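Local coordinates for AP205 bacteriophage COAT protein (Acinetobacter phage ap205, PDB 5FS4), which forms the capsid shell of a small single-stranded RNA bacteriophage, assembling through intertwined homodimers of the leviviral coat-protein fold, at the interface of chains A and B. Numbering follows the deposited sequence. Chains: chain A/B, AP205 bacteriophage COAT protein.

The three contacts lie on one two-fold interface, and each recurs with the chains exchanged. Contact 2 is at the axis, where the two copies of strand 76-88 pair. Between the centres of their C-alpha atoms, contact 1 is about 14 Å from contact 2, and contact 3 is about 19 Å from contact 2 and about 24 Å from contact 1. Contacts 1 and 2 share B:Tyr53. Helix 92-111 of chain A serves all three: its start meets contact 3, its middle contact 2, its later turns contact 1. Strand 76-88 joins contacts 2 and 3. The paired strands thus form one continuous sheet across the dimer, with each helix laid over the partner's strands, typical of RNA-phage coat proteins.

Contact 1: the interface of chains A and B. Residues chain A 105, 109, 120-122, 124, 126; chain B 18, 20, 30, 32, 34, 53.
Helix 92-111 and the C-terminal segment of chain A pack here on the beta-sheet of chain B, in the RNA-phage coat-protein dimer. A:Ile126 crosses B:Trp20 at about a right angle. Its CG1 sits over the centre of the indole, with A:Ile126 CG1 3.4 Å from B:Trp20 CE2. B:Ile18 CG2 covers the opposite face, toward the rim, so the indole is clamped between the two chains. Its N-H is satisfied by a water. B:Trp20 NE1 meets water 1 at 2.7 Å, almost straight (177° at H), and the water also touches the carbonyl oxygens of A:Pro122 and A:Ala124. The A:Ile126 methyl CG2 turns instead to B:Phe30 CD2, at 3.7 Å. B:Phe30 has CG anti to its backbone N (chi1 177°), which places its ring against the helix. A:Asn105 CB lies over the centre of that ring, while A:Leu109 CD1 comes in at the edge. A:Leu109 CD1 also reaches B:Ala32 CB at 3.5 Å. A:Leu120 and B:Leu34 meet tip to tip, with a tight 3.5 Å between A:Leu120 CD2 and B:Leu34 CD1. No direct polar bond crosses this patch. Apolar packing and a water bridge fasten the helix and tail of one subunit to the sheet of the other.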
loop_
_atom_site.group_PDB
_atom_site.type_symbol
_atom_site.label_atom_id
_atom_site.label_comp_id
_atom_site.label_asym_id
_atom_site.label_seq_id
_atom_site.Cartn_x
_atom_site.Cartn_y
_atom_site.Cartn_z
ATOM N N ASN A 105 9.425 -1.483 1.746
ATOM C CA ASN A 105 10.154 -0.610 0.759
ATOM C C ASN A 105 9.710 0.826 0.909
ATOM O O ASN A 105 10.539 1.705 0.884
ATOM C CB ASN A 105 9.978 -1.087 -0.701
ATOM C CG ASN A 105 10.812 -2.332 -1.015
ATOM O OD1 ASN A 105 11.871 -2.499 -0.449
ATOM N ND2 ASN A 105 10.316 -3.217 -1.907
ATOM N N LEU A 109 12.101 4.372 2.358
ATOM C CA LEU A 109 12.192 5.688 1.808
ATOM C C LEU A 109 11.517 6.786 2.656
ATOM O O LEU A 109 12.087 7.849 2.862
ATOM C CB LEU A 109 11.618 5.673 0.392
ATOM C CG LEU A 109 12.345 4.756 -0.581
ATOM C CD1 LEU A 109 11.641 4.768 -1.930
ATOM C CD2 LEU A 109 13.842 5.155 -0.683
ATOM N N LEU A 120 14.630 11.690 -2.797
ATOM C CA LEU A 120 14.974 10.250 -2.900
ATOM C C LEU A 120 16.420 9.932 -2.598
ATOM O O LEU A 120 17.326 10.719 -2.950
ATOM C CB LEU A 120 14.671 9.725 -4.274
ATOM C CG LEU A 120 13.226 9.842 -4.704
ATOM C CD1 LEU A 120 13.073 9.658 -6.210
ATOM C CD2 LEU A 120 12.405 8.847 -3.939
ATOM N N ASP A 121 16.616 8.797 -1.933
ATOM C CA ASP A 121 17.933 8.258 -1.634
ATOM C C ASP A 121 18.211 7.180 -2.686
ATOM O O ASP A 121 17.677 6.062 -2.620
ATOM C CB ASP A 121 18.029 7.681 -0.257
ATOM C CG ASP A 121 19.500 7.354 0.134
ATOM O OD1 ASP A 121 20.321 7.015 -0.749
ATOM O OD2 ASP A 121 19.857 7.508 1.313
ATOM N N PRO A 122 19.102 7.475 -3.630
ATOM C CA PRO A 122 19.462 6.452 -4.623
ATOM C C PRO A 122 20.149 5.168 -4.100
ATOM O O PRO A 122 20.153 4.184 -4.809
ATOM C CB PRO A 122 20.339 7.212 -5.604
ATOM C CG PRO A 122 20.948 8.271 -4.788
ATOM C CD PRO A 122 20.007 8.637 -3.664
ATOM N N ALA A 124 19.115 3.518 -1.307
ATOM C CA ALA A 124 18.184 2.817 -0.420
ATOM C C ALA A 124 18.161 1.320 -0.726
ATOM O O ALA A 124 18.204 0.905 -1.882
ATOM C CB ALA A 124 16.789 3.397 -0.560
ATOM N N ILE A 126 16.306 -1.434 -1.348
ATOM C CA ILE A 126 14.984 -1.860 -1.802
ATOM C C ILE A 126 15.094 -3.342 -2.101
ATOM O O ILE A 126 16.123 -3.770 -2.692
ATOM C CB ILE A 126 14.583 -1.026 -3.069
ATOM C CG1 ILE A 126 14.539 0.463 -2.720
ATOM C CG2 ILE A 126 13.237 -1.449 -3.689
ATOM C CD1 ILE A 126 13.714 0.778 -1.475
ATOM N N ILE B 18 12.746 7.297 -9.154
ATOM C CA ILE B 18 13.592 6.121 -9.356
ATOM C C ILE B 18 12.741 4.867 -9.552
ATOM O O ILE B 18 11.763 4.636 -8.838
ATOM C CB ILE B 18 14.614 5.897 -8.191
ATOM C CG1 ILE B 18 15.538 7.120 -8.094
ATOM C CG2 ILE B 18 15.412 4.638 -8.443
ATOM C CD1 ILE B 18 16.377 7.218 -6.818
ATOM N N TRP B 20 13.356 0.738 -9.375
ATOM C CA TRP B 20 14.255 -0.334 -8.954
ATOM C C TRP B 20 13.682 -1.616 -9.578
ATOM O O TRP B 20 12.453 -1.762 -9.725
ATOM C CB TRP B 20 14.291 -0.483 -7.416
ATOM C CG TRP B 20 15.084 0.455 -6.653
ATOM C CD1 TRP B 20 16.364 0.269 -6.232
ATOM C CD2 TRP B 20 14.647 1.705 -6.091
ATOM N NE1 TRP B 20 16.770 1.333 -5.464
ATOM C CE2 TRP B 20 15.752 2.244 -5.385
ATOM C CE3 TRP B 20 13.438 2.439 -6.142
ATOM C CZ2 TRP B 20 15.712 3.490 -4.777
ATOM C CZ3 TRP B 20 13.372 3.659 -5.515
ATOM C CH2 TRP B 20 14.502 4.186 -4.825
ATOM N N PHE B 30 9.886 -1.807 -8.266
ATOM C CA PHE B 30 9.384 -0.913 -7.229
ATOM C C PHE B 30 9.789 0.479 -7.671
ATOM O O PHE B 30 10.988 0.726 -7.828
ATOM C CB PHE B 30 10.015 -1.194 -5.877
ATOM C CG PHE B 30 9.553 -0.243 -4.822
ATOM C CD1 PHE B 30 8.230 -0.340 -4.356
ATOM C CD2 PHE B 30 10.399 0.798 -4.372
ATOM C CE1 PHE B 30 7.747 0.520 -3.390
ATOM C CE2 PHE B 30 9.895 1.700 -3.413
ATOM C CZ PHE B 30 8.595 1.533 -2.934
ATOM N N ALA B 32 9.471 4.855 -7.044
ATOM C CA ALA B 32 9.130 5.943 -6.100
ATOM C C ALA B 32 9.182 7.269 -6.892
ATOM O O ALA B 32 10.198 7.575 -7.531
ATOM C CB ALA B 32 10.132 5.939 -4.905
ATOM N N LEU B 34 8.251 11.388 -6.573
ATOM C CA LEU B 34 7.904 12.401 -5.557
ATOM C C LEU B 34 7.690 13.807 -6.161
ATOM O O LEU B 34 8.481 14.244 -6.992
ATOM C CB LEU B 34 9.040 12.530 -4.554
ATOM C CG LEU B 34 9.682 11.279 -3.938
ATOM C CD1 LEU B 34 10.672 11.692 -2.894
ATOM C CD2 LEU B 34 8.594 10.423 -3.306
ATOM N N TYR B 53 4.290 5.427 -4.634
ATOM C CA TYR B 53 5.143 4.228 -4.473
ATOM C C TYR B 53 4.413 3.061 -5.109
ATOM O O TYR B 53 3.308 2.763 -4.713
ATOM C CB TYR B 53 5.379 3.945 -2.986
ATOM C CG TYR B 53 5.965 5.089 -2.245
ATOM C CD1 TYR B 53 7.360 5.250 -2.204
ATOM C CD2 TYR B 53 5.171 6.067 -1.642
ATOM C CE1 TYR B 53 7.933 6.344 -1.548
ATOM C CE2 TYR B 53 5.745 7.202 -1.038
ATOM C CZ TYR B 53 7.133 7.336 -0.988
ATOM O OH TYR B 53 7.636 8.426 -0.302
HETATM O O HOH W 1 19.225 1.498 -4.320
#

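Contact 2: the interface of chains A and B. Residues chain A 53, 81-85, 102, 106; chain B 53, 81-85, 99, 102.
Strand 76-88 of each chain pairs antiparallel with its twin about the two-fold axis, A:Thr83 opposite B:Thr83, which makes the continuous sheet of the RNA-phage coat-protein dimer. A:Arg82 and B:Val84 bond through both backbone groups, with A:Arg82 N to B:Val84 O at 2.9 Å. The twin pair, B:Arg82 and A:Val84, does the same, and all four N-H groups lie in the carbonyl planes. The threonine hydroxyls meet at the axis, A:Thr83 OG1 and B:Thr83 OG1 being 2.9 Å apart. Each OG1 is anti to its own carbonyl carbon and also bonds the partner's imidazole. A:His102 NE2 is 2.8 Å from B:Thr83 OG1, and B:His102 NE2 is 2.8 Å from A:Thr83 OG1. The result is a four-member polar chain, His-Thr-Thr-His; the structure alone does not show which way the protons point. Both histidines have CG anti to the backbone N (chi1 -178° in A:His102), which drops the rings from the helices toward the sheet. B:Ile81 CG2 sits over the centre of the A:His102 ring. A:Val106 CG2 covers the other face toward the rim, and B:Tyr53 O lies at the edge. This sandwich should limit rotation of the imidazole. A:Val106 CG1 presses on one face of B:Trp99, 3.3 Å from B:Trp99 CZ2. The A:Ile81 methyl CD1 touches the backbone of B:Trp99. On the other side of the sheet, B:Arg82 NE bonds water 2, nearly straight and in the guanidinium plane. The water also contacts A:Arg82 O.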
loop_
_atom_site.group_PDB
_atom_site.type_symbol
_atom_site.label_atom_id
_atom_site.label_comp_id
_atom_site.label_asym_id
_atom_site.label_seq_id
_atom_site.Cartn_x
_atom_site.Cartn_y
_atom_site.Cartn_z
ATOM N N TYR A 53 -7.815 1.682 -0.270
ATOM C CA TYR A 53 -7.793 1.964 1.170
ATOM C C TYR A 53 -7.293 3.421 1.336
ATOM O O TYR A 53 -6.200 3.706 0.958
ATOM C CB TYR A 53 -6.838 0.985 1.852
ATOM C CG TYR A 53 -7.205 -0.524 1.628
ATOM C CD1 TYR A 53 -8.126 -1.151 2.450
ATOM C CD2 TYR A 53 -6.639 -1.253 0.620
ATOM C CE1 TYR A 53 -8.423 -2.529 2.334
ATOM C CE2 TYR A 53 -6.962 -2.605 0.424
ATOM C CZ TYR A 53 -7.884 -3.247 1.260
ATOM O OH TYR A 53 -8.209 -4.580 1.074
ATOM N N ILE A 81 -3.481 9.263 2.743
ATOM C CA ILE A 81 -2.700 8.124 2.299
ATOM C C ILE A 81 -3.683 7.202 1.552
ATOM O O ILE A 81 -4.669 6.856 2.127
ATOM C CB ILE A 81 -1.980 7.374 3.412
ATOM C CG1 ILE A 81 -1.149 8.376 4.217
ATOM C CG2 ILE A 81 -1.193 6.195 2.758
ATOM C CD1 ILE A 81 -0.249 7.838 5.291
ATOM N N ARG A 82 -3.395 6.873 0.277
ATOM C CA ARG A 82 -4.277 6.026 -0.551
ATOM C C ARG A 82 -3.482 4.851 -1.064
ATOM O O ARG A 82 -2.441 5.045 -1.704
ATOM C CB ARG A 82 -4.833 6.781 -1.731
ATOM C CG ARG A 82 -5.440 8.117 -1.379
ATOM C CD ARG A 82 -5.852 8.879 -2.642
ATOM N NE ARG A 82 -6.765 8.003 -3.396
ATOM C CZ ARG A 82 -8.099 7.955 -3.289
ATOM N NH1 ARG A 82 -8.775 8.792 -2.491
ATOM N NH2 ARG A 82 -8.773 7.047 -4.019
ATOM N N THR A 83 -3.960 3.639 -0.752
ATOM C CA THR A 83 -3.296 2.443 -1.189
ATOM C C THR A 83 -4.285 1.660 -2.024
ATOM O O THR A 83 -5.402 1.398 -1.593
ATOM C CB THR A 83 -2.835 1.543 -0.024
ATOM O OG1 THR A 83 -1.755 2.147 0.657
ATOM C CG2 THR A 83 -2.326 0.220 -0.584
ATOM N N VAL A 84 -3.815 1.189 -3.170
ATOM C CA VAL A 84 -4.602 0.278 -3.960
ATOM C C VAL A 84 -3.847 -0.995 -4.074
ATOM O O VAL A 84 -2.708 -0.949 -4.549
ATOM C CB VAL A 84 -4.916 0.843 -5.368
ATOM C CG1 VAL A 84 -5.683 -0.160 -6.195
ATOM C CG2 VAL A 84 -5.707 2.127 -5.252
ATOM N N ILE A 85 -4.504 -2.105 -3.724
ATOM C CA ILE A 85 -3.894 -3.462 -3.864
ATOM C C ILE A 85 -4.698 -4.208 -4.886
ATOM O O ILE A 85 -5.911 -4.302 -4.766
ATOM C CB ILE A 85 -3.951 -4.224 -2.553
ATOM C CG1 ILE A 85 -2.976 -3.581 -1.579
ATOM C CG2 ILE A 85 -3.591 -5.691 -2.728
ATOM C CD1 ILE A 85 -3.176 -3.998 -0.126
ATOM N N HIS A 102 6.065 -4.301 0.024
ATOM C CA HIS A 102 5.651 -2.931 -0.294
ATOM C C HIS A 102 5.770 -2.048 0.897
ATOM O O HIS A 102 6.414 -1.019 0.832
ATOM C CB HIS A 102 4.212 -2.900 -0.829
ATOM C CG HIS A 102 3.737 -1.539 -1.230
ATOM N ND1 HIS A 102 4.000 -1.011 -2.468
ATOM C CD2 HIS A 102 2.987 -0.615 -0.577
ATOM C CE1 HIS A 102 3.445 0.186 -2.566
ATOM N NE2 HIS A 102 2.860 0.466 -1.418
ATOM N N VAL A 106 8.407 1.054 1.066
ATOM C CA VAL A 106 7.923 2.354 1.447
ATOM C C VAL A 106 8.523 2.865 2.777
ATOM O O VAL A 106 8.935 4.049 2.896
ATOM C CB VAL A 106 6.381 2.376 1.411
ATOM C CG1 VAL A 106 5.885 3.721 1.963
ATOM C CG2 VAL A 106 5.880 2.134 -0.031
ATOM N N TYR B 53 4.290 5.427 -4.634
ATOM C CA TYR B 53 5.143 4.228 -4.473
ATOM C C TYR B 53 4.413 3.061 -5.109
ATOM O O TYR B 53 3.308 2.763 -4.713
ATOM C CB TYR B 53 5.379 3.945 -2.986
ATOM C CG TYR B 53 5.965 5.089 -2.245
ATOM C CD1 TYR B 53 7.360 5.250 -2.204
ATOM C CD2 TYR B 53 5.171 6.067 -1.642
ATOM C CE1 TYR B 53 7.933 6.344 -1.548
ATOM C CE2 TYR B 53 5.745 7.202 -1.038
ATOM C CZ TYR B 53 7.133 7.336 -0.988
ATOM O OH TYR B 53 7.636 8.426 -0.302
ATOM N N ILE B 81 0.642 -3.009 -6.370
ATOM C CA ILE B 81 0.317 -2.240 -5.172
ATOM C C ILE B 81 0.830 -0.834 -5.318
ATOM O O ILE B 81 2.043 -0.642 -5.540
ATOM C CB ILE B 81 0.841 -2.899 -3.860
ATOM C CG1 ILE B 81 0.378 -4.374 -3.772
ATOM C CG2 ILE B 81 0.402 -2.024 -2.684
ATOM C CD1 ILE B 81 0.793 -5.095 -2.509
ATOM N N ARG B 82 -0.072 0.144 -5.159
ATOM C CA ARG B 82 0.284 1.550 -5.271
ATOM C C ARG B 82 -0.071 2.270 -3.968
ATOM O O ARG B 82 -1.183 2.187 -3.522
ATOM C CB ARG B 82 -0.454 2.223 -6.461
ATOM C CG ARG B 82 -0.106 3.693 -6.537
ATOM C CD ARG B 82 -0.785 4.395 -7.657
ATOM N NE ARG B 82 -2.222 4.420 -7.447
ATOM C CZ ARG B 82 -3.132 4.305 -8.426
ATOM N NH1 ARG B 82 -2.797 4.064 -9.699
ATOM N NH2 ARG B 82 -4.402 4.380 -8.117
ATOM N N THR B 83 0.849 3.042 -3.420
ATOM C CA THR B 83 0.485 3.911 -2.271
ATOM C C THR B 83 0.861 5.310 -2.631
ATOM O O THR B 83 1.940 5.571 -3.274
ATOM C CB THR B 83 1.211 3.525 -0.945
ATOM O OG1 THR B 83 0.857 2.210 -0.550
ATOM C CG2 THR B 83 0.946 4.546 0.268
ATOM N N VAL B 84 -0.009 6.252 -2.279
ATOM C CA VAL B 84 0.294 7.650 -2.538
ATOM C C VAL B 84 0.119 8.369 -1.215
ATOM O O VAL B 84 -0.982 8.272 -0.615
ATOM C CB VAL B 84 -0.635 8.366 -3.561
ATOM C CG1 VAL B 84 -0.166 9.827 -3.709
ATOM C CG2 VAL B 84 -0.568 7.663 -4.891
ATOM N N ILE B 85 1.216 8.968 -0.736
ATOM C CA ILE B 85 1.211 9.706 0.508
ATOM C C ILE B 85 1.299 11.194 0.228
ATOM O O ILE B 85 2.258 11.647 -0.446
ATOM C CB ILE B 85 2.402 9.309 1.339
ATOM C CG1 ILE B 85 2.332 7.799 1.655
ATOM C CG2 ILE B 85 2.492 10.160 2.585
ATOM C CD1 ILE B 85 3.485 7.279 2.478
ATOM N N TRP B 99 0.917 7.058 8.442
ATOM C CA TRP B 99 1.416 5.872 7.717
ATOM C C TRP B 99 1.420 4.653 8.623
ATOM O O TRP B 99 0.944 3.588 8.213
ATOM C CB TRP B 99 2.806 6.161 7.086
ATOM C CG TRP B 99 3.487 4.969 6.441
ATOM C CD1 TRP B 99 4.730 4.496 6.775
ATOM C CD2 TRP B 99 3.026 4.125 5.354
ATOM N NE1 TRP B 99 5.059 3.433 5.976
ATOM C CE2 TRP B 99 4.021 3.152 5.135
ATOM C CE3 TRP B 99 1.836 4.036 4.609
ATOM C CZ2 TRP B 99 3.897 2.140 4.126
ATOM C CZ3 TRP B 99 1.712 3.062 3.662
ATOM C CH2 TRP B 99 2.749 2.133 3.409
ATOM N N HIS B 102 -2.301 3.696 9.018
ATOM C CA HIS B 102 -2.869 3.212 7.753
ATOM C C HIS B 102 -2.463 1.748 7.467
ATOM O O HIS B 102 -3.278 0.956 7.003
ATOM C CB HIS B 102 -2.453 4.220 6.639
ATOM C CG HIS B 102 -2.735 3.748 5.242
ATOM N ND1 HIS B 102 -3.871 4.133 4.547
ATOM C CD2 HIS B 102 -2.019 2.985 4.391
ATOM C CE1 HIS B 102 -3.809 3.666 3.315
ATOM N NE2 HIS B 102 -2.726 2.915 3.213
HETATM O O HOH W 2 -3.079 4.701 -4.610
#

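Contact 3: the interface of chains A and B. Residues chain A 41, 46, 48, 87-88, 90-91, 94-95; chain B 59-62, 77-79.
Hydrogen bonds dominate this end of the RNA-phage coat-protein dimer, where the turn leading into helix 92-111 of chain A meets the strand ends 47-60 and 76-88 of chain B. The B:Glu77 carboxylate is gripped at both oxygens. A:Ser88 N donates to the syn lone pair of B:Glu77 OE1 at 2.9 Å, nearly straight (168° at H). A:Ser88 OG donates a hydrogen bond to B:Glu77 OE2 at 2.7 Å, from above the carboxylate plane. A:Asn91 ND2 donates to the anti lone pair of B:Glu77 OE2 at 3.0 Å. These donors would favour the charged carboxylate. A:Asn91 ND2 also donates to B:Pro60 O at 3.0 Å, from above the carbonyl plane, so two acceptors of chain B grip this one amide nitrogen. B:Glu77 OE2 lies in the amide plane and B:Pro60 O is tilted from it. A:Asn91 N in turn bonds A:Ser88 OG and positions it.

A second group centres on A:Thr94. B:Gln79 NE2 donates to A:Thr94 OG1 at 3.0 Å, and that hydroxyl donates a hydrogen bond to A:Asn91 O. B:Arg59 NE binds B:Gln79 OE1 almost straight (177° at H), which orients the amide. A:Thr94 CB lies over the rim of the guanidinium face.

Two waters add bridges. Water 3 joins B:Glu77 OE2, B:Gln79 NE2 and A:Ser88 O. Water 4 links B:Glu77 OE1 to A:Asn48 OD1.

Apolar contact is looser. A:Leu46 meets B:Pro62 tip to tip, and A:Leu46 CD1 is 4.1 Å from B:Ala61 CB. A:Leu95 slides past B:Gln79.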
loop_
_atom_site.group_PDB
_atom_site.type_symbol
_atom_site.label_atom_id
_atom_site.label_comp_id
_atom_site.label_asym_id
_atom_site.label_seq_id
_atom_site.Cartn_x
_atom_site.Cartn_y
_atom_site.Cartn_z
ATOM N N VAL A 41 -6.284 -14.400 -18.075
ATOM C CA VAL A 41 -4.833 -14.350 -18.121
ATOM C C VAL A 41 -4.448 -15.521 -19.061
ATOM O O VAL A 41 -4.473 -16.692 -18.647
ATOM C CB VAL A 41 -4.259 -14.515 -16.686
ATOM C CG1 VAL A 41 -2.731 -14.401 -16.679
ATOM C CG2 VAL A 41 -4.899 -13.491 -15.747
ATOM N N LEU A 46 -9.188 -15.729 -13.889
ATOM C CA LEU A 46 -8.999 -15.387 -12.448
ATOM C C LEU A 46 -10.025 -14.376 -11.976
ATOM O O LEU A 46 -10.712 -13.787 -12.788
ATOM C CB LEU A 46 -7.597 -14.787 -12.261
ATOM C CG LEU A 46 -6.404 -15.701 -12.674
ATOM C CD1 LEU A 46 -5.064 -15.012 -12.533
ATOM C CD2 LEU A 46 -6.336 -17.016 -11.910
ATOM N N ASN A 48 -9.828 -10.940 -10.228
ATOM C CA ASN A 48 -9.067 -9.829 -9.731
ATOM C C ASN A 48 -9.906 -9.124 -8.641
ATOM O O ASN A 48 -11.118 -9.015 -8.736
ATOM C CB ASN A 48 -8.688 -8.805 -10.788
ATOM C CG ASN A 48 -7.502 -7.931 -10.350
ATOM O OD1 ASN A 48 -6.361 -8.335 -10.423
ATOM N ND2 ASN A 48 -7.798 -6.754 -9.804
ATOM N N GLY A 87 -4.871 -7.690 -7.350
ATOM C CA GLY A 87 -4.371 -8.969 -7.844
ATOM C C GLY A 87 -5.470 -10.013 -7.631
ATOM O O GLY A 87 -6.439 -9.784 -6.881
ATOM N N SER A 88 -5.334 -11.134 -8.328
ATOM C CA SER A 88 -6.303 -12.208 -8.210
ATOM C C SER A 88 -6.440 -12.742 -6.781
ATOM O O SER A 88 -5.451 -12.868 -6.031
ATOM C CB SER A 88 -5.907 -13.367 -9.100
ATOM O OG SER A 88 -4.838 -14.066 -8.529
ATOM N N GLU A 90 -7.054 -15.767 -6.310
ATOM C CA GLU A 90 -6.409 -17.101 -6.403
ATOM C C GLU A 90 -4.978 -17.068 -5.891
ATOM O O GLU A 90 -4.526 -17.991 -5.227
ATOM C CB GLU A 90 -6.517 -17.648 -7.863
ATOM C CG GLU A 90 -7.928 -18.022 -8.308
ATOM C CD GLU A 90 -8.858 -16.866 -8.733
ATOM O OE1 GLU A 90 -8.506 -15.622 -8.746
ATOM O OE2 GLU A 90 -10.051 -17.194 -9.027
ATOM N N ASN A 91 -4.274 -15.942 -6.131
ATOM C CA ASN A 91 -2.873 -15.789 -5.688
ATOM C C ASN A 91 -2.733 -14.877 -4.508
ATOM O O ASN A 91 -1.664 -14.268 -4.296
ATOM C CB ASN A 91 -1.998 -15.279 -6.841
ATOM C CG ASN A 91 -1.558 -16.395 -7.791
ATOM O OD1 ASN A 91 -1.300 -17.497 -7.360
ATOM N ND2 ASN A 91 -1.398 -16.079 -9.067
ATOM N N THR A 94 0.562 -14.938 -2.206
ATOM C CA THR A 94 1.703 -14.126 -2.690
ATOM C C THR A 94 1.388 -12.640 -2.715
ATOM O O THR A 94 2.287 -11.825 -2.487
ATOM C CB THR A 94 2.279 -14.585 -4.035
ATOM O OG1 THR A 94 1.279 -14.699 -5.024
ATOM C CG2 THR A 94 3.024 -15.902 -3.846
ATOM N N LEU A 95 0.145 -12.254 -2.942
ATOM C CA LEU A 95 -0.191 -10.838 -2.902
ATOM C C LEU A 95 -0.022 -10.295 -1.480
ATOM O O LEU A 95 0.420 -9.192 -1.292
ATOM C CB LEU A 95 -1.624 -10.618 -3.433
ATOM C CG LEU A 95 -2.111 -9.184 -3.652
ATOM C CD1 LEU A 95 -1.399 -8.422 -4.761
ATOM C CD2 LEU A 95 -3.598 -9.294 -3.936
ATOM N N ARG B 59 3.106 -12.652 -11.628
ATOM C CA ARG B 59 2.897 -13.865 -10.884
ATOM C C ARG B 59 2.153 -14.913 -11.694
ATOM O O ARG B 59 1.032 -14.672 -12.116
ATOM C CB ARG B 59 2.074 -13.507 -9.641
ATOM C CG ARG B 59 1.814 -14.637 -8.623
ATOM C CD ARG B 59 3.021 -15.053 -7.814
ATOM N NE ARG B 59 3.569 -13.958 -7.059
ATOM C CZ ARG B 59 4.733 -13.981 -6.435
ATOM N NH1 ARG B 59 5.466 -15.067 -6.440
ATOM N NH2 ARG B 59 5.154 -12.890 -5.814
ATOM N N PRO B 60 2.760 -16.112 -11.884
ATOM C CA PRO B 60 2.093 -17.217 -12.563
ATOM C C PRO B 60 0.704 -17.479 -11.975
ATOM O O PRO B 60 0.537 -17.545 -10.760
ATOM C CB PRO B 60 3.045 -18.423 -12.312
ATOM C CG PRO B 60 4.352 -17.822 -11.993
ATOM C CD PRO B 60 4.022 -16.562 -11.251
ATOM N N ALA B 61 -0.282 -17.587 -12.849
ATOM C CA ALA B 61 -1.561 -18.074 -12.411
ATOM C C ALA B 61 -1.377 -19.497 -11.872
ATOM O O ALA B 61 -0.462 -20.192 -12.328
ATOM C CB ALA B 61 -2.551 -18.063 -13.577
ATOM N N PRO B 62 -2.250 -19.966 -10.940
ATOM C CA PRO B 62 -2.140 -21.341 -10.445
ATOM C C PRO B 62 -2.369 -22.383 -11.548
ATOM O O PRO B 62 -3.150 -22.126 -12.441
ATOM C CB PRO B 62 -3.260 -21.411 -9.378
ATOM C CG PRO B 62 -3.500 -19.994 -8.990
ATOM C CD PRO B 62 -3.304 -19.217 -10.232
ATOM N N GLU B 77 -0.114 -13.105 -14.234
ATOM C CA GLU B 77 -0.918 -11.960 -13.867
ATOM C C GLU B 77 -0.041 -10.865 -13.395
ATOM O O GLU B 77 1.123 -11.059 -13.135
ATOM C CB GLU B 77 -1.935 -12.331 -12.751
ATOM C CG GLU B 77 -1.374 -12.655 -11.359
ATOM C CD GLU B 77 -2.423 -12.500 -10.262
ATOM O OE1 GLU B 77 -3.305 -11.618 -10.385
ATOM O OE2 GLU B 77 -2.355 -13.263 -9.247
ATOM N N ASN B 78 -0.623 -9.685 -13.296
ATOM C CA ASN B 78 0.067 -8.546 -12.744
ATOM C C ASN B 78 -0.460 -8.264 -11.310
ATOM O O ASN B 78 -1.611 -7.957 -11.139
ATOM C CB ASN B 78 -0.108 -7.345 -13.689
ATOM C CG ASN B 78 0.586 -6.113 -13.187
ATOM O OD1 ASN B 78 0.621 -5.859 -11.958
ATOM N ND2 ASN B 78 1.254 -5.407 -14.073
ATOM N N GLN B 79 0.392 -8.474 -10.312
ATOM C CA GLN B 79 0.124 -8.118 -8.930
ATOM C C GLN B 79 0.670 -6.720 -8.732
ATOM O O GLN B 79 1.885 -6.539 -8.771
ATOM C CB GLN B 79 0.841 -9.098 -7.978
ATOM C CG GLN B 79 0.195 -10.492 -7.943
ATOM C CD GLN B 79 0.843 -11.430 -6.964
ATOM O OE1 GLN B 79 2.089 -11.472 -6.847
ATOM N NE2 GLN B 79 0.016 -12.250 -6.290
HETATM O O HOH W 3 -2.832 -12.013 -6.813
HETATM O O HOH W 4 -4.626 -9.691 -12.089
#